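Local structure of phosphatase (Thermotoga maritima, 1NF2) at residues V6-G11 against V189-A194; F60-Y65 against I69-E74; V77-K82 against L195-E200; V210-N215 against S252-V257; F220-E223 against L227-A230. The protein probably hydrolyses phosphorylated substrates as a magnesium-dependent phosphatase of the haloacid dehalogenase (HAD) superfamily. All coordinates share one frame; numbering follows the deposited sequence.

Interaction 1: V6-G11 against V189-A194; sequences VFDLDG and VDKGKA. With MG (magnesium ion), chain F; SO4 (sulfate ion), chain D.
Lys191 NZ lies 3.2 Å from Asp8 OD2, a salt bridge whose hydrogen bond is weak and which is the only direct touch between 6-11 and 189-194. The CA atoms of the two residues are 9.6 Å apart, so the contact depends on the reach of the lysine. OD2 pairs with the ammonium in the salt bridge; Asp8 OD1 binds the magnesium ion at 2.5 Å. Asp10 contributes its backbone O, 2.6 Å from the same ion, and Asp214 adds a carboxylate oxygen. A sulfate, probably from the crystallisation liquor, sits beside the metal; its O3 accepts from Lys191 NZ at 3.0 Å and its O1 does so weakly. The same NZ has a salt bridge to Asp218, and Gly42 N also holds the sulfate.

One shell further out, backbone and torsions set these groups in place. Asp8 turns CG away from its own N (chi1 -176°), and Leu9 N gives OD2 a weak, bent bond. Lys191 is extended beyond CG, carrying NZ across the aspartate side chain at about a right angle. Its helix is started by Asp190, an N-cap whose OD1 accepts from Lys193 N at 2.7 Å and 161°, on the syn side but tilted 30° from the carboxylate plane. Aspartates of a DxDG sequence following the first strand, with a metal, an anion and a lysine from a distant helix, are the hallmark of the HAD phosphatase site, and the sulfate probably marks where a substrate phosphate would lie.

Interaction 2: F60-Y65 against I69-E74; sequences FPTIAY and IVYLPE
Thr62 and Tyr71 form the tight end of an antiparallel beta hairpin, strands 62-64 and 69-72, whose segment axes approach to 4.7 Å at 156°. As a hydrogen-bonded pair they exchange two short bonds, Thr62 N to Tyr71 O and Tyr71 N to Thr62 O, each 2.7 Å. The ladder slackens at the next such pair: Ala64 N reaches Ile69 O at 3.0 Å, but the return bond from Ile69 N to Ala64 O is weak at 3.3 Å. Between them Ile63 faces Val70 as a non-hydrogen-bonded pair, both turned to the side where helix 191-202 packs.

Side chains meet closely near the turn. With CG1 beside its backbone N (chi1 -72°), Ile69 lies alongside Tyr65, pointing the same way, and its CD1 comes 3.6 Å from Tyr65 CD2. The middle of the hairpin is buried; its solvent side is the open end, where Pro73 and Tyr71 are partly exposed. There the pairing gives way to prolines, and Pro61 CB touches the buried Leu72 at CD2, 3.8 Å away. Tyr71 sends its hydroxyl to Thr59, and Thr62 OG1 is bonded to Glu52 of helix 45-55. The Tyr71 ring presents its edge to Phe60 O, which lies in the ring plane 3.5 Å from Tyr71 CD1.

Interaction 3: V77-K82 against L195-E200; sequences VILNEK and LRFLRE
Phe197 projects from helix 191-202 onto an irregular piece of strand, the classic beta bulge in which Ile78 and Leu79 both face Val70 of the neighbouring strand 69-72. The bulge lies in an edge strand, 76-80, of the sheet in the HAD core. With the bulge, and the corner in the chain at Ile78, two consecutive residues both direct CB to the helix, and a single ring can meet the two of them. No hydrogen bond crosses the contact.

The ring is met from two directions. Ile78 CG1 comes to its edge, in the ring plane, 3.9 Å from Phe197 CE2. Leu79 CD1 lies over one face, 4.3 Å above the plane and displaced toward the rim, while Leu79 CB is 4.0 Å from Phe197 CE2. The edge approach follows from the Ile78 torsion, which holds CG1 in the crowded position between its N and its carbonyl carbon (chi1 59°); Phe197 swings its ring away from its own N (chi1 178°).

The patch is a modest one, 156 Å² over both sides, and all three residues remain partly exposed. Ile78 also packs on Val70 and Leu72, and the helix's buried Leu195 on Val211 of the same sheet. The strand backbone takes part as well, since the outer end of the ring rests by the bulge carbonyl, with Phe197 CZ 3.7 Å from Ile78 O.

Interaction 4: V210-N215 against S252-V257; sequences VVFGDN and SGVSYV
Helix 253-258 passes the strand 209-213 with Phe212 and Val254 as the nearest residues, their CA atoms 7.3 Å apart, a spacing filled mainly by the Phe212 ring. Phe212 points its CB at the helix and, with CG beside its backbone N (chi1 -71°), brings its ring to Val254 and Val257, residues about one helical turn apart.

Val254 CG1 stands over one face of that ring, 4.2 Å from the centroid and 14° off the normal, the geometry of a CH-pi contact. This branch is anti to the valine's own N (chi1 176°), which turns it to the ring. Val257 comes instead to the rim: its CB lies near the ring plane, 4.2 Å from Phe212 CE1. That same CE1 is 3.8 Å from Val254 O, so the backbone of the first turn also comes close to the ring. Ser252 holds the N-cap position by place, not by a side-chain bond, and its O accepts from Tyr256 N at 3.0 Å.

Around the pair, the Phe7 ring meets that of Phe212, and Val229 packs on both Phe212 and Val257. Just past Gly213 the chain brings Asp214 to the magnesium ion, with Asp218 accepting from the backbone N atoms of Asp214 and Asn215. Helix 253-258 thus covers Phe212 of a core strand that runs straight into an acidic, metal-binding loop, an arrangement of strand and loop characteristic of the Rossmann-like core of HAD phosphatases.

Interaction 5: F220-E223 against L227-A230; sequences FMFE and LRVA
The Phe222 ring receives Arg228 on one face and a backbone carbonyl at its edge. Arg228 CB stands over the ring centre, 3.8 Å from the centroid and 2° off the normal, a nearly ideal CH-pi contact, while Val229 O lies near the ring plane, 4.0 Å from Phe222 CZ. Helix 216-222 thereby closes on strand 227-230 within the beta-alpha-beta unit begun by strand 209-213.

It is the aliphatic part of the arginine that packs here. CB, CG and CD run from the ring centre back toward Phe222 CB, and the bend at chi3 (-71°) then turns the guanidinium off the ring, its plane 59° from that of the phenyl group. Arg228 NE is satisfied elsewhere, by Ala241 O at the end of helix 236-241, which helps hold the guanidinium in its turned position.

Phe222 is otherwise enclosed by the fold. Val238 and Ala241 of helix 236-241 touch it, as does Val211 from the adjacent strand, so the ring is buried although Arg228 remains partly exposed. Packing is closest at the root of the ring, where Arg228 CD is 3.3 Å from Phe222 CB.

In the fold
All five contacts reach the same mixed sheet of the HAD core, but their chemistry follows their place in it. Interaction 1, nearest the chain centre, is buried and ionic. Interactions 4 and 5 are buried and largely apolar, and share neighbouring strands: Val211 O and Val229 N lie 3.1 Å apart. Interaction 2 is the one built on cross-strand backbone bonds, and buries 453 Å² against 65 Å² in interaction 1. Interaction 3 is the surface member, on one edge strand of the sheet, 76-80. Helix 191-202 serves interactions 1 and 3, and its Ala194 packs on Ile63 and Val70 of interaction 2. Met221 of 220-223 touches Val6, Ile63 and Leu195, linking interactions 1, 2 and 3 to interaction 5.

Interaction 1: V6-G11 against V189-A194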
# COMPACT_ATOMS: atom_id res chain seq x y z
N VAL A 6 4.65 -8.12 -10.78
CA VAL A 6 4.15 -7.27 -9.71
C VAL A 6 3.30 -8.06 -8.71
O VAL A 6 2.36 -8.75 -9.08
CB VAL A 6 3.33 -6.10 -10.29
CG1 VAL A 6 2.90 -5.15 -9.17
CG2 VAL A 6 4.17 -5.35 -11.34
N PHE A 7 3.63 -7.93 -7.43
CA PHE A 7 2.92 -8.67 -6.39
C PHE A 7 2.39 -7.80 -5.25
O PHE A 7 3.13 -7.02 -4.66
CB PHE A 7 3.85 -9.70 -5.73
CG PHE A 7 4.54 -10.62 -6.69
CD1 PHE A 7 3.90 -11.75 -7.19
CD2 PHE A 7 5.86 -10.38 -7.07
CE1 PHE A 7 4.56 -12.64 -8.05
CE2 PHE A 7 6.54 -11.26 -7.93
CZ PHE A 7 5.88 -12.39 -8.42
N ASP A 8 1.11 -7.94 -4.93
CA ASP A 8 0.57 -7.22 -3.78
C ASP A 8 1.08 -8.11 -2.64
O ASP A 8 1.41 -9.28 -2.88
CB ASP A 8 -0.97 -7.22 -3.80
CG ASP A 8 -1.58 -6.39 -2.67
OD1 ASP A 8 -2.82 -6.27 -2.62
OD2 ASP A 8 -0.83 -5.86 -1.82
N LEU A 9 1.18 -7.57 -1.43
CA LEU A 9 1.66 -8.34 -0.29
C LEU A 9 0.50 -9.03 0.43
O LEU A 9 0.26 -10.22 0.23
CB LEU A 9 2.43 -7.44 0.68
CG LEU A 9 3.95 -7.57 0.71
CD1 LEU A 9 4.49 -7.71 -0.70
CD2 LEU A 9 4.56 -6.36 1.39
N ASP A 10 -0.23 -8.27 1.25
CA ASP A 10 -1.37 -8.82 1.99
C ASP A 10 -2.36 -9.52 1.06
O ASP A 10 -2.61 -9.06 -0.05
CB ASP A 10 -2.08 -7.69 2.77
CG ASP A 10 -1.25 -7.18 3.94
OD1 ASP A 10 -1.30 -7.80 5.03
OD2 ASP A 10 -0.53 -6.18 3.78
N GLY A 11 -2.90 -10.64 1.54
CA GLY A 11 -3.87 -11.41 0.77
C GLY A 11 -3.36 -11.97 -0.55
O GLY A 11 -4.13 -12.59 -1.29
N VAL A 189 -4.52 9.25 -6.00
CA VAL A 189 -3.34 8.40 -5.98
C VAL A 189 -3.84 6.98 -5.76
O VAL A 189 -4.76 6.75 -4.97
CB VAL A 189 -2.38 8.76 -4.83
CG1 VAL A 189 -2.04 10.23 -4.88
CG2 VAL A 189 -3.00 8.38 -3.49
N ASP A 190 -3.25 6.03 -6.48
CA ASP A 190 -3.63 4.62 -6.34
C ASP A 190 -2.50 3.76 -6.91
O ASP A 190 -1.59 4.28 -7.56
CB ASP A 190 -4.95 4.33 -7.05
CG ASP A 190 -4.90 4.59 -8.54
OD1 ASP A 190 -4.05 3.96 -9.23
OD2 ASP A 190 -5.71 5.41 -9.04
N LYS A 191 -2.57 2.46 -6.66
CA LYS A 191 -1.53 1.55 -7.13
C LYS A 191 -1.34 1.54 -8.64
O LYS A 191 -0.24 1.35 -9.12
CB LYS A 191 -1.81 0.13 -6.62
CG LYS A 191 -1.56 -0.05 -5.13
CD LYS A 191 -1.88 -1.47 -4.71
CE LYS A 191 -1.56 -1.73 -3.25
NZ LYS A 191 -2.03 -3.09 -2.86
N GLY A 192 -2.43 1.75 -9.37
CA GLY A 192 -2.37 1.77 -10.82
C GLY A 192 -1.58 2.95 -11.36
O GLY A 192 -0.72 2.78 -12.22
N LYS A 193 -1.86 4.15 -10.85
CA LYS A 193 -1.13 5.33 -11.30
C LYS A 193 0.33 5.18 -10.94
O LYS A 193 1.22 5.57 -11.72
CB LYS A 193 -1.68 6.61 -10.64
CG LYS A 193 -3.02 7.08 -11.18
CD LYS A 193 -3.27 8.54 -10.76
CE LYS A 193 -4.60 9.07 -11.28
NZ LYS A 193 -5.75 8.35 -10.67
N ALA A 194 0.60 4.61 -9.77
CA ALA A 194 1.98 4.41 -9.36
C ALA A 194 2.69 3.42 -10.30
O ALA A 194 3.84 3.64 -10.69
CB ALA A 194 2.04 3.92 -7.92
MG MG F . -4.07 -6.93 -0.55
S SO4 D . -3.42 -3.60 0.58
O1 SO4 D . -1.99 -3.79 0.35
O2 SO4 D . -3.61 -2.51 1.53
O3 SO4 D . -4.05 -3.29 -0.71
O4 SO4 D . -4.02 -4.81 1.15

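Interaction 2: F60-Y65 against I69-E74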
# COMPACT_ATOMS: atom_id res chain seq x y z
N PHE A 60 13.64 -4.10 -3.74
CA PHE A 60 13.21 -4.12 -5.13
C PHE A 60 12.40 -2.86 -5.43
O PHE A 60 12.09 -2.09 -4.52
CB PHE A 60 12.28 -5.32 -5.37
CG PHE A 60 12.90 -6.65 -5.07
CD1 PHE A 60 13.42 -7.44 -6.09
CD2 PHE A 60 12.95 -7.13 -3.76
CE1 PHE A 60 13.98 -8.69 -5.81
CE2 PHE A 60 13.51 -8.37 -3.47
CZ PHE A 60 14.03 -9.15 -4.50
N PRO A 61 12.09 -2.62 -6.72
CA PRO A 61 11.29 -1.44 -7.03
C PRO A 61 10.04 -1.65 -6.17
O PRO A 61 9.49 -2.75 -6.14
CB PRO A 61 11.03 -1.61 -8.53
CG PRO A 61 12.32 -2.22 -9.01
CD PRO A 61 12.62 -3.26 -7.94
N THR A 62 9.61 -0.62 -5.46
CA THR A 62 8.47 -0.78 -4.57
C THR A 62 7.39 0.30 -4.62
O THR A 62 7.68 1.49 -4.76
CB THR A 62 8.99 -0.91 -3.11
OG1 THR A 62 9.81 -2.09 -3.01
CG2 THR A 62 7.84 -1.00 -2.12
N ILE A 63 6.14 -0.14 -4.51
CA ILE A 63 4.99 0.76 -4.48
C ILE A 63 4.44 0.59 -3.06
O ILE A 63 4.05 -0.51 -2.66
CB ILE A 63 3.91 0.37 -5.52
CG1 ILE A 63 4.47 0.55 -6.94
CG2 ILE A 63 2.67 1.26 -5.35
CD1 ILE A 63 3.50 0.18 -8.04
N ALA A 64 4.43 1.68 -2.30
CA ALA A 64 3.97 1.69 -0.92
C ALA A 64 2.83 2.71 -0.70
O ALA A 64 2.51 3.48 -1.60
CB ALA A 64 5.15 2.01 0.00
N TYR A 65 2.23 2.69 0.49
CA TYR A 65 1.13 3.61 0.81
C TYR A 65 0.07 3.61 -0.29
O TYR A 65 -0.49 4.65 -0.62
CB TYR A 65 1.66 5.03 1.00
CG TYR A 65 2.44 5.24 2.27
CD1 TYR A 65 1.79 5.36 3.50
CD2 TYR A 65 3.83 5.33 2.25
CE1 TYR A 65 2.52 5.57 4.69
CE2 TYR A 65 4.56 5.53 3.42
CZ TYR A 65 3.90 5.65 4.63
OH TYR A 65 4.63 5.87 5.78
N ILE A 69 3.84 6.31 -2.72
CA ILE A 69 5.28 6.22 -2.83
C ILE A 69 5.76 5.18 -3.83
O ILE A 69 5.26 4.05 -3.87
CB ILE A 69 5.92 5.90 -1.46
CG1 ILE A 69 5.82 7.15 -0.57
CG2 ILE A 69 7.37 5.47 -1.62
CD1 ILE A 69 6.59 7.06 0.72
N VAL A 70 6.73 5.58 -4.66
CA VAL A 70 7.35 4.68 -5.63
C VAL A 70 8.83 4.74 -5.30
O VAL A 70 9.44 5.81 -5.31
CB VAL A 70 7.12 5.13 -7.09
CG1 VAL A 70 7.87 4.21 -8.05
CG2 VAL A 70 5.63 5.09 -7.42
N TYR A 71 9.41 3.59 -4.98
CA TYR A 71 10.81 3.50 -4.61
C TYR A 71 11.63 2.58 -5.52
O TYR A 71 11.15 1.53 -5.94
CB TYR A 71 10.89 3.04 -3.16
CG TYR A 71 12.20 2.39 -2.74
CD1 TYR A 71 12.52 1.09 -3.14
CD2 TYR A 71 13.10 3.07 -1.91
CE1 TYR A 71 13.71 0.48 -2.73
CE2 TYR A 71 14.28 2.47 -1.49
CZ TYR A 71 14.58 1.17 -1.90
OH TYR A 71 15.75 0.57 -1.48
N LEU A 72 12.86 3.00 -5.81
CA LEU A 72 13.79 2.22 -6.63
C LEU A 72 15.02 1.96 -5.77
O LEU A 72 15.57 2.89 -5.17
CB LEU A 72 14.21 2.98 -7.90
CG LEU A 72 13.17 3.07 -9.02
CD1 LEU A 72 13.78 3.74 -10.25
CD2 LEU A 72 12.68 1.68 -9.37
N PRO A 73 15.47 0.70 -5.71
CA PRO A 73 16.64 0.31 -4.92
C PRO A 73 17.84 1.25 -5.07
O PRO A 73 18.56 1.51 -4.10
CB PRO A 73 16.95 -1.10 -5.44
CG PRO A 73 15.58 -1.63 -5.76
CD PRO A 73 14.94 -0.45 -6.47
N GLU A 74 18.04 1.76 -6.27
CA GLU A 74 19.17 2.65 -6.53
C GLU A 74 18.88 4.14 -6.31
O GLU A 74 19.61 4.81 -5.58
CB GLU A 74 19.70 2.42 -7.95
CG GLU A 74 18.76 2.83 -9.10
CD GLU A 74 17.62 1.85 -9.35
OE1 GLU A 74 16.96 1.98 -10.41
OE2 GLU A 74 17.37 0.95 -8.51

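Interaction 3: V77-K82 against L195-E200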
# COMPACT_ATOMS: atom_id res chain seq x y z
N VAL A 77 13.31 7.07 -3.37
CA VAL A 77 11.94 7.51 -3.67
C VAL A 77 11.92 8.45 -4.87
O VAL A 77 12.56 9.50 -4.85
CB VAL A 77 11.31 8.22 -2.45
CG1 VAL A 77 9.93 8.77 -2.82
CG2 VAL A 77 11.19 7.24 -1.29
N ILE A 78 11.19 8.07 -5.91
CA ILE A 78 11.09 8.91 -7.11
C ILE A 78 9.68 9.47 -7.29
O ILE A 78 9.43 10.24 -8.21
CB ILE A 78 11.51 8.14 -8.40
CG1 ILE A 78 10.62 6.91 -8.61
CG2 ILE A 78 13.00 7.81 -8.33
CD1 ILE A 78 10.97 5.71 -7.76
N LEU A 79 8.77 9.06 -6.41
CA LEU A 79 7.40 9.56 -6.41
C LEU A 79 7.02 9.61 -4.94
O LEU A 79 7.06 8.59 -4.23
CB LEU A 79 6.44 8.63 -7.14
CG LEU A 79 5.02 9.21 -7.18
CD1 LEU A 79 5.01 10.48 -8.04
CD2 LEU A 79 4.03 8.20 -7.73
N ASN A 80 6.66 10.80 -4.47
CA ASN A 80 6.29 10.98 -3.08
C ASN A 80 5.05 11.86 -2.96
O ASN A 80 5.15 13.07 -2.75
CB ASN A 80 7.46 11.59 -2.32
CG ASN A 80 7.26 11.59 -0.82
OD1 ASN A 80 8.10 12.07 -0.07
ND2 ASN A 80 6.14 11.04 -0.37
N GLU A 81 3.88 11.24 -3.12
CA GLU A 81 2.60 11.94 -3.04
C GLU A 81 2.22 12.19 -1.59
O GLU A 81 2.31 11.28 -0.75
CB GLU A 81 1.50 11.09 -3.70
CG GLU A 81 1.67 10.88 -5.20
CD GLU A 81 1.25 12.09 -6.04
OE1 GLU A 81 0.93 11.90 -7.23
OE2 GLU A 81 1.25 13.22 -5.51
N LYS A 82 1.81 13.42 -1.28
CA LYS A 82 1.42 13.76 0.09
C LYS A 82 0.30 14.79 0.15
O LYS A 82 -0.14 15.32 -0.88
CB LYS A 82 2.65 14.26 0.86
CG LYS A 82 3.38 15.41 0.19
CD LYS A 82 4.85 15.45 0.62
CE LYS A 82 5.00 15.62 2.13
NZ LYS A 82 6.43 15.63 2.55
N LEU A 195 2.00 2.34 -10.68
CA LEU A 195 2.61 1.35 -11.57
C LEU A 195 2.83 1.92 -12.96
O LEU A 195 3.84 1.63 -13.60
CB LEU A 195 1.75 0.08 -11.67
CG LEU A 195 2.32 -1.01 -12.61
CD1 LEU A 195 3.74 -1.36 -12.18
CD2 LEU A 195 1.44 -2.25 -12.60
N ARG A 196 1.88 2.72 -13.44
CA ARG A 196 2.00 3.34 -14.75
C ARG A 196 3.21 4.27 -14.77
O ARG A 196 3.94 4.33 -15.76
CB ARG A 196 0.74 4.13 -15.09
CG ARG A 196 0.68 4.55 -16.55
CD ARG A 196 -0.16 5.79 -16.73
NE ARG A 196 -1.57 5.59 -16.39
CZ ARG A 196 -2.36 6.55 -15.93
NH1 ARG A 196 -1.89 7.77 -15.74
NH2 ARG A 196 -3.64 6.29 -15.66
N PHE A 197 3.40 5.00 -13.68
CA PHE A 197 4.51 5.93 -13.53
C PHE A 197 5.84 5.17 -13.56
O PHE A 197 6.81 5.58 -14.21
CB PHE A 197 4.37 6.66 -12.19
CG PHE A 197 5.48 7.62 -11.89
CD1 PHE A 197 5.42 8.94 -12.34
CD2 PHE A 197 6.59 7.21 -11.17
CE1 PHE A 197 6.45 9.83 -12.07
CE2 PHE A 197 7.64 8.09 -10.89
CZ PHE A 197 7.57 9.40 -11.34
N LEU A 198 5.88 4.07 -12.82
CA LEU A 198 7.06 3.23 -12.74
C LEU A 198 7.40 2.70 -14.13
O LEU A 198 8.56 2.65 -14.54
CB LEU A 198 6.80 2.06 -11.79
CG LEU A 198 7.93 1.05 -11.64
CD1 LEU A 198 9.20 1.74 -11.15
CD2 LEU A 198 7.48 -0.03 -10.68
N ARG A 199 6.36 2.32 -14.87
CA ARG A 199 6.49 1.80 -16.22
C ARG A 199 7.15 2.82 -17.15
O ARG A 199 8.06 2.48 -17.93
CB ARG A 199 5.10 1.44 -16.74
CG ARG A 199 5.09 0.36 -17.79
CD ARG A 199 3.67 0.02 -18.17
NE ARG A 199 3.04 1.10 -18.90
CZ ARG A 199 1.72 1.23 -19.03
NH1 ARG A 199 0.92 0.35 -18.47
NH2 ARG A 199 1.22 2.25 -19.72
N GLU A 200 6.69 4.06 -17.10
CA GLU A 200 7.24 5.12 -17.92
C GLU A 200 8.72 5.34 -17.57
O GLU A 200 9.57 5.50 -18.45
CB GLU A 200 6.47 6.42 -17.69
CG GLU A 200 5.71 6.89 -18.91
CD GLU A 200 6.64 7.29 -20.02
OE1 GLU A 200 6.19 7.42 -21.17
OE2 GLU A 200 7.84 7.51 -19.73

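Interaction 4: V210-N215 against S252-V257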
# COMPACT_ATOMS: atom_id res chain seq x y z
N VAL A 210 3.10 -8.84 -15.45
CA VAL A 210 2.09 -9.68 -14.81
C VAL A 210 1.84 -9.09 -13.41
O VAL A 210 2.79 -8.67 -12.75
CB VAL A 210 2.57 -11.14 -14.60
CG1 VAL A 210 1.41 -12.01 -14.13
CG2 VAL A 210 3.14 -11.67 -15.87
N VAL A 211 0.58 -9.05 -12.98
CA VAL A 211 0.26 -8.54 -11.64
C VAL A 211 -0.60 -9.56 -10.89
O VAL A 211 -1.51 -10.17 -11.46
CB VAL A 211 -0.53 -7.19 -11.69
CG1 VAL A 211 0.33 -6.11 -12.31
CG2 VAL A 211 -1.79 -7.35 -12.49
N PHE A 212 -0.27 -9.78 -9.62
CA PHE A 212 -1.02 -10.68 -8.76
C PHE A 212 -1.69 -9.79 -7.72
O PHE A 212 -1.03 -8.96 -7.11
CB PHE A 212 -0.09 -11.67 -8.04
CG PHE A 212 0.53 -12.72 -8.93
CD1 PHE A 212 0.05 -14.02 -8.92
CD2 PHE A 212 1.60 -12.41 -9.74
CE1 PHE A 212 0.64 -15.01 -9.72
CE2 PHE A 212 2.20 -13.39 -10.55
CZ PHE A 212 1.71 -14.69 -10.53
N GLY A 213 -2.99 -9.98 -7.53
CA GLY A 213 -3.71 -9.18 -6.56
C GLY A 213 -4.93 -9.88 -6.00
O GLY A 213 -5.26 -11.00 -6.39
N ASP A 214 -5.60 -9.21 -5.06
CA ASP A 214 -6.79 -9.74 -4.43
C ASP A 214 -7.76 -8.61 -4.09
O ASP A 214 -8.93 -8.85 -3.77
CB ASP A 214 -6.41 -10.45 -3.13
CG ASP A 214 -6.07 -9.47 -2.02
OD1 ASP A 214 -6.30 -9.81 -0.83
OD2 ASP A 214 -5.57 -8.36 -2.32
N ASN A 215 -7.24 -7.38 -4.18
CA ASN A 215 -7.93 -6.13 -3.81
C ASN A 215 -8.62 -5.22 -4.81
O ASN A 215 -8.42 -5.28 -6.02
CB ASN A 215 -6.94 -5.21 -3.08
CG ASN A 215 -6.94 -5.42 -1.61
OD1 ASN A 215 -6.20 -4.77 -0.87
ND2 ASN A 215 -7.79 -6.33 -1.16
N SER A 252 0.17 -21.47 -1.89
CA SER A 252 1.22 -20.73 -2.55
C SER A 252 0.60 -20.46 -3.90
O SER A 252 1.10 -20.90 -4.94
CB SER A 252 2.49 -21.59 -2.67
OG SER A 252 3.06 -21.79 -1.39
N GLY A 253 -0.54 -19.77 -3.84
CA GLY A 253 -1.28 -19.43 -5.04
C GLY A 253 -0.41 -18.76 -6.07
O GLY A 253 -0.57 -19.00 -7.27
N VAL A 254 0.52 -17.93 -5.61
CA VAL A 254 1.43 -17.23 -6.51
C VAL A 254 2.30 -18.21 -7.29
O VAL A 254 2.36 -18.14 -8.52
CB VAL A 254 2.35 -16.28 -5.72
CG1 VAL A 254 3.36 -15.63 -6.67
CG2 VAL A 254 1.52 -15.21 -5.03
N SER A 255 2.97 -19.12 -6.58
CA SER A 255 3.82 -20.12 -7.22
C SER A 255 3.06 -20.97 -8.22
O SER A 255 3.54 -21.24 -9.31
CB SER A 255 4.43 -21.07 -6.17
OG SER A 255 5.46 -20.44 -5.42
N TYR A 256 1.86 -21.38 -7.84
CA TYR A 256 1.04 -22.24 -8.69
C TYR A 256 0.89 -21.73 -10.12
O TYR A 256 0.90 -22.53 -11.06
CB TYR A 256 -0.33 -22.43 -8.04
CG TYR A 256 -1.15 -23.55 -8.63
CD1 TYR A 256 -2.00 -23.33 -9.71
CD2 TYR A 256 -1.06 -24.84 -8.11
CE1 TYR A 256 -2.76 -24.37 -10.26
CE2 TYR A 256 -1.81 -25.89 -8.65
CZ TYR A 256 -2.66 -25.65 -9.72
OH TYR A 256 -3.39 -26.68 -10.27
N VAL A 257 0.76 -20.42 -10.29
CA VAL A 257 0.63 -19.84 -11.63
C VAL A 257 1.99 -19.34 -12.13
O VAL A 257 2.31 -19.46 -13.31
CB VAL A 257 -0.38 -18.65 -11.64
CG1 VAL A 257 -0.20 -17.82 -12.91
CG2 VAL A 257 -1.79 -19.18 -11.57

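Interaction 5: F220-E223 against L227-A230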
# COMPACT_ATOMS: atom_id res chain seq x y z
N PHE A 220 -6.72 -1.51 -9.78
CA PHE A 220 -6.15 -0.39 -10.52
C PHE A 220 -4.89 -0.81 -11.29
O PHE A 220 -4.62 -0.29 -12.37
CB PHE A 220 -5.80 0.76 -9.56
CG PHE A 220 -7.00 1.51 -9.03
CD1 PHE A 220 -7.64 2.46 -9.80
CD2 PHE A 220 -7.47 1.26 -7.74
CE1 PHE A 220 -8.75 3.17 -9.30
CE2 PHE A 220 -8.57 1.95 -7.23
CZ PHE A 220 -9.21 2.91 -8.01
N MET A 221 -4.12 -1.75 -10.74
CA MET A 221 -2.90 -2.22 -11.40
C MET A 221 -3.19 -3.08 -12.63
O MET A 221 -2.41 -3.11 -13.58
CB MET A 221 -2.02 -3.02 -10.42
CG MET A 221 -1.40 -2.17 -9.30
SD MET A 221 -0.09 -2.98 -8.35
CE MET A 221 1.12 -2.08 -8.74
N PHE A 222 -4.32 -3.78 -12.59
CA PHE A 222 -4.73 -4.64 -13.69
C PHE A 222 -4.74 -3.94 -15.04
O PHE A 222 -4.36 -4.53 -16.06
CB PHE A 222 -6.12 -5.21 -13.43
CG PHE A 222 -6.12 -6.46 -12.60
CD1 PHE A 222 -7.28 -7.20 -12.46
CD2 PHE A 222 -4.97 -6.91 -11.98
CE1 PHE A 222 -7.30 -8.36 -11.71
CE2 PHE A 222 -4.97 -8.07 -11.23
CZ PHE A 222 -6.14 -8.80 -11.09
N GLU A 223 -5.18 -2.69 -15.04
CA GLU A 223 -5.27 -1.90 -16.26
C GLU A 223 -3.90 -1.62 -16.86
O GLU A 223 -3.79 -1.29 -18.04
CB GLU A 223 -5.98 -0.57 -15.98
CG GLU A 223 -7.12 -0.67 -14.96
CD GLU A 223 -8.18 -1.70 -15.33
OE1 GLU A 223 -9.10 -1.91 -14.52
OE2 GLU A 223 -8.09 -2.28 -16.44
N LEU A 227 -0.88 -9.45 -18.19
CA LEU A 227 -1.49 -10.68 -17.65
C LEU A 227 -2.03 -10.40 -16.24
O LEU A 227 -1.33 -9.82 -15.42
CB LEU A 227 -0.45 -11.81 -17.59
CG LEU A 227 -0.97 -13.16 -17.07
CD1 LEU A 227 -2.09 -13.65 -17.97
CD2 LEU A 227 0.16 -14.18 -17.04
N ARG A 228 -3.27 -10.81 -15.98
CA ARG A 228 -3.89 -10.55 -14.67
C ARG A 228 -4.27 -11.79 -13.86
O ARG A 228 -5.11 -12.59 -14.28
CB ARG A 228 -5.12 -9.65 -14.87
CG ARG A 228 -4.79 -8.35 -15.60
CD ARG A 228 -6.02 -7.50 -15.83
NE ARG A 228 -6.91 -8.08 -16.83
CZ ARG A 228 -6.68 -8.04 -18.14
NH1 ARG A 228 -5.59 -7.46 -18.61
NH2 ARG A 228 -7.55 -8.61 -18.98
N VAL A 229 -3.68 -11.93 -12.68
CA VAL A 229 -3.93 -13.08 -11.82
C VAL A 229 -4.60 -12.69 -10.51
O VAL A 229 -4.06 -11.89 -9.75
CB VAL A 229 -2.60 -13.82 -11.46
CG1 VAL A 229 -2.92 -15.13 -10.73
CG2 VAL A 229 -1.79 -14.09 -12.72
N ALA A 230 -5.78 -13.25 -10.26
CA ALA A 230 -6.53 -12.99 -9.04
C ALA A 230 -6.30 -14.14 -8.08
O ALA A 230 -6.26 -15.30 -8.49
CB ALA A 230 -8.01 -12.87 -9.34